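Local atomic coordinates of alcohol oxidase (Myceliophthora thermophila, PDB entry 6F74), a protein that binds FAD and probably uses it to oxidise its substrate with molecular oxygen, as flavoprotein oxidases of the vanillyl-alcohol oxidase type do. Residues A[87-90]-A[91-94]. Residues are numbered along the deposited sequence; the frame is centred on the assembly and turned at random.
With FAD (flavin-adenine dinucleotide), chain I.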
loop_
_atom_site.group_PDB
_atom_site.type_symbol
_atom_site.label_atom_id
_atom_site.label_comp_id
_atom_site.label_asym_id
_atom_site.label_seq_id
_atom_site.Cartn_x
_atom_site.Cartn_y
_atom_site.Cartn_z
ATOM N N ASP A 87 -11.817 11.902 3.161
ATOM C CA ASP A 87 -10.603 12.570 3.660
ATOM C C ASP A 87 -9.693 11.631 4.440
ATOM O O ASP A 87 -10.126 10.958 5.373
ATOM C CB ASP A 87 -10.958 13.733 4.553
ATOM C CG ASP A 87 -9.726 14.369 5.142
ATOM O OD1 ASP A 87 -8.883 14.791 4.348
ATOM O OD2 ASP A 87 -9.548 14.372 6.379
ATOM N N GLN A 88 -8.425 11.623 4.085
ATOM C CA GLN A 88 -7.508 10.615 4.632
ATOM C C GLN A 88 -7.277 10.790 6.153
ATOM O O GLN A 88 -7.140 9.786 6.870
ATOM C CB GLN A 88 -6.171 10.655 3.913
ATOM C CG GLN A 88 -6.262 10.316 2.439
ATOM C CD GLN A 88 -4.912 10.320 1.729
ATOM O OE1 GLN A 88 -3.890 10.042 2.324
ATOM N NE2 GLN A 88 -4.925 10.586 0.433
ATOM N N ASP A 89 -7.228 12.054 6.614
ATOM C CA ASP A 89 -6.982 12.353 8.022
ATOM C C ASP A 89 -8.185 11.944 8.862
ATOM O O ASP A 89 -8.029 11.390 9.980
ATOM C CB ASP A 89 -6.693 13.845 8.265
ATOM C CG ASP A 89 -5.337 14.264 7.751
ATOM O OD1 ASP A 89 -4.510 13.379 7.447
ATOM O OD2 ASP A 89 -5.095 15.474 7.623
ATOM N N PHE A 90 -9.373 12.226 8.335
ATOM C CA PHE A 90 -10.604 11.833 9.009
ATOM C C PHE A 90 -10.598 10.316 9.235
ATOM O O PHE A 90 -10.887 9.852 10.319
ATOM C CB PHE A 90 -11.854 12.224 8.223
ATOM C CG PHE A 90 -13.103 11.611 8.776
ATOM C CD1 PHE A 90 -13.653 12.087 9.991
ATOM C CD2 PHE A 90 -13.700 10.510 8.152
ATOM C CE1 PHE A 90 -14.782 11.497 10.533
ATOM C CE2 PHE A 90 -14.846 9.935 8.697
ATOM C CZ PHE A 90 -15.373 10.419 9.877
ATOM N N GLN A 91 -10.259 9.567 8.198
ATOM C CA GLN A 91 -10.183 8.110 8.312
ATOM C C GLN A 91 -9.039 7.600 9.202
ATOM O O GLN A 91 -9.233 6.619 9.891
ATOM C CB GLN A 91 -10.126 7.462 6.941
ATOM C CG GLN A 91 -11.375 7.682 6.074
ATOM C CD GLN A 91 -12.636 7.042 6.592
ATOM O OE1 GLN A 91 -12.611 6.342 7.616
ATOM N NE2 GLN A 91 -13.779 7.273 5.881
ATOM N N THR A 92 -7.879 8.252 9.246
ATOM C CA THR A 92 -6.815 7.812 10.160
ATOM C C THR A 92 -7.054 8.159 11.621
ATOM O O THR A 92 -6.372 7.606 12.484
ATOM C CB THR A 92 -5.428 8.368 9.769
ATOM O OG1 THR A 92 -5.487 9.806 9.669
ATOM C CG2 THR A 92 -4.943 7.755 8.445
ATOM N N SER A 93 -7.980 9.075 11.904
ATOM C CA SER A 93 -8.240 9.580 13.256
ATOM C C SER A 93 -9.085 8.655 14.140
ATOM O O SER A 93 -9.016 8.734 15.357
ATOM C CB SER A 93 -8.971 10.934 13.176
ATOM O OG SER A 93 -10.303 10.764 12.646
ATOM N N ASP A 94 -9.891 7.789 13.514
ATOM C CA ASP A 94 -10.708 6.820 14.229
ATOM C C ASP A 94 -9.972 5.462 14.260
ATOM O O ASP A 94 -9.323 5.086 13.279
ATOM C CB ASP A 94 -12.026 6.658 13.489
ATOM C CG ASP A 94 -13.039 5.894 14.296
ATOM O OD1 ASP A 94 -12.893 4.647 14.457
ATOM O OD2 ASP A 94 -13.985 6.550 14.797
HETATM P PA FAD I . -2.219 -0.430 8.160
HETATM O O1A FAD I . -3.612 -0.701 7.599
HETATM O O2A FAD I . -2.158 0.270 9.481
HETATM O O5B FAD I . -1.471 -1.819 8.239
HETATM C C5B FAD I . -1.193 -2.518 7.058
HETATM C C4B FAD I . -0.753 -3.927 7.413
HETATM O O4B FAD I . 0.463 -3.807 8.133
HETATM C C3B FAD I . -1.677 -4.711 8.310
HETATM O O3B FAD I . -1.477 -6.099 8.019
HETATM C C2B FAD I . -1.148 -4.467 9.702
HETATM O O2B FAD I . -1.326 -5.551 10.621
HETATM C C1B FAD I . 0.329 -4.322 9.450
HETATM N N9A FAD I . 1.056 -3.425 10.355
HETATM C C8A FAD I . 0.950 -2.091 10.418
HETATM N N7A FAD I . 1.796 -1.584 11.336
HETATM C C5A FAD I . 2.456 -2.615 11.856
HETATM C C6A FAD I . 3.502 -2.743 12.870
HETATM N N6A FAD I . 3.945 -1.606 13.453
HETATM N N1A FAD I . 3.943 -3.995 13.162
HETATM C C2A FAD I . 3.443 -5.089 12.531
HETATM N N3A FAD I . 2.490 -5.036 11.566
HETATM C C4A FAD I . 1.980 -3.830 11.203
HETATM N N1 FAD I . 1.932 2.366 -1.091
HETATM C C2 FAD I . 3.005 2.650 -1.863
HETATM O O2 FAD I . 3.867 1.754 -2.054
HETATM N N3 FAD I . 3.192 3.868 -2.409
HETATM C C4 FAD I . 2.311 4.872 -2.256
HETATM O O4 FAD I . 2.477 5.993 -2.779
HETATM C C4X FAD I . 1.099 4.639 -1.441
HETATM N N5 FAD I . 0.176 5.604 -1.259
HETATM C C5X FAD I . -0.921 5.362 -0.499
HETATM C C6 FAD I . -1.857 6.378 -0.305
HETATM C C7 FAD I . -2.982 6.189 0.477
HETATM C C7M FAD I . -3.901 7.383 0.560
HETATM C C8 FAD I . -3.200 4.874 1.144
HETATM C C8M FAD I . -4.385 4.596 2.059
HETATM C C9 FAD I . -2.282 3.850 0.934
HETATM C C9A FAD I . -1.133 4.030 0.144
HETATM N N10 FAD I . -0.158 3.017 -0.066
HETATM C C10 FAD I . 0.963 3.295 -0.860
HETATM C "C1'" FAD I . -0.311 1.636 0.448
HETATM C "C2'" FAD I . 0.382 1.229 1.706
HETATM O "O2'" FAD I . 1.725 0.898 1.360
HETATM C "C3'" FAD I . -0.291 -0.026 2.272
HETATM O "O3'" FAD I . -1.716 0.145 2.389
HETATM C "C4'" FAD I . 0.295 -0.424 3.620
HETATM O "O4'" FAD I . -0.359 -1.604 4.096
HETATM C "C5'" FAD I . 0.167 0.702 4.634
HETATM O "O5'" FAD I . 0.728 0.316 5.876
HETATM P P FAD I . 0.066 1.027 7.126
HETATM O O1P FAD I . -0.012 2.510 6.887
HETATM O O2P FAD I . 0.778 0.503 8.329
HETATM O O3P FAD I . -1.430 0.420 7.025
HETATM O O HOH W 1 -3.768 10.848 7.912
HETATM O O HOH W 2 -5.825 11.632 11.578
#
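Q91 N donates to D87 O at 3.2 Å, nearly straight at 166°, and T92 N reaches Q88 O at 2.9 Å; these bonds make the first turn of the short helix 88-93, which is regular. The last turn is looser: S93 N makes two weak bonds, to D89 O and to F90 O.

Side-chain bonds add to these at two places. D87 is the N-cap: its OD2 accepts from F90 N at 2.9 Å, the donor lying 41° out of the carboxylate plane. Farther along, S93 turns OG back, between its own backbone N and carbonyl carbon, and donates to F90 O at 2.6 Å. That carbonyl oxygen thus takes a hydroxyl bond as well as the weak amide bond.

Two waters join D89 to T92 on one flank. One donates to D89 OD1, the other to D89 O, and each also bonds T92 OG1, which lies 3.0 Å from D89 O.

The Q91 amide packs obliquely against the F90 ring: the chain bends at chi2 and brings CD to 3.9 Å from F90 CD2, ring and amide planes standing 71° apart. Q91 NE2 donates to W85 O, while OE1 takes a weak bond from R98 N.

Q88 is extended beyond CG and carries its amide to the flavin methyl, with OE1 3.2 Å from FAD C7M, while NE2 donates to D427 O. In sequence helix 88-93 falls between helix 75-84 and strand 128-131 of the mixed four-stranded sheet. In space Q88 touches N99 and S233 in loops, and T92 approaches T157, an FAD-binding residue just past strand 152-155 of that sheet, so the helix lies against the cofactor site.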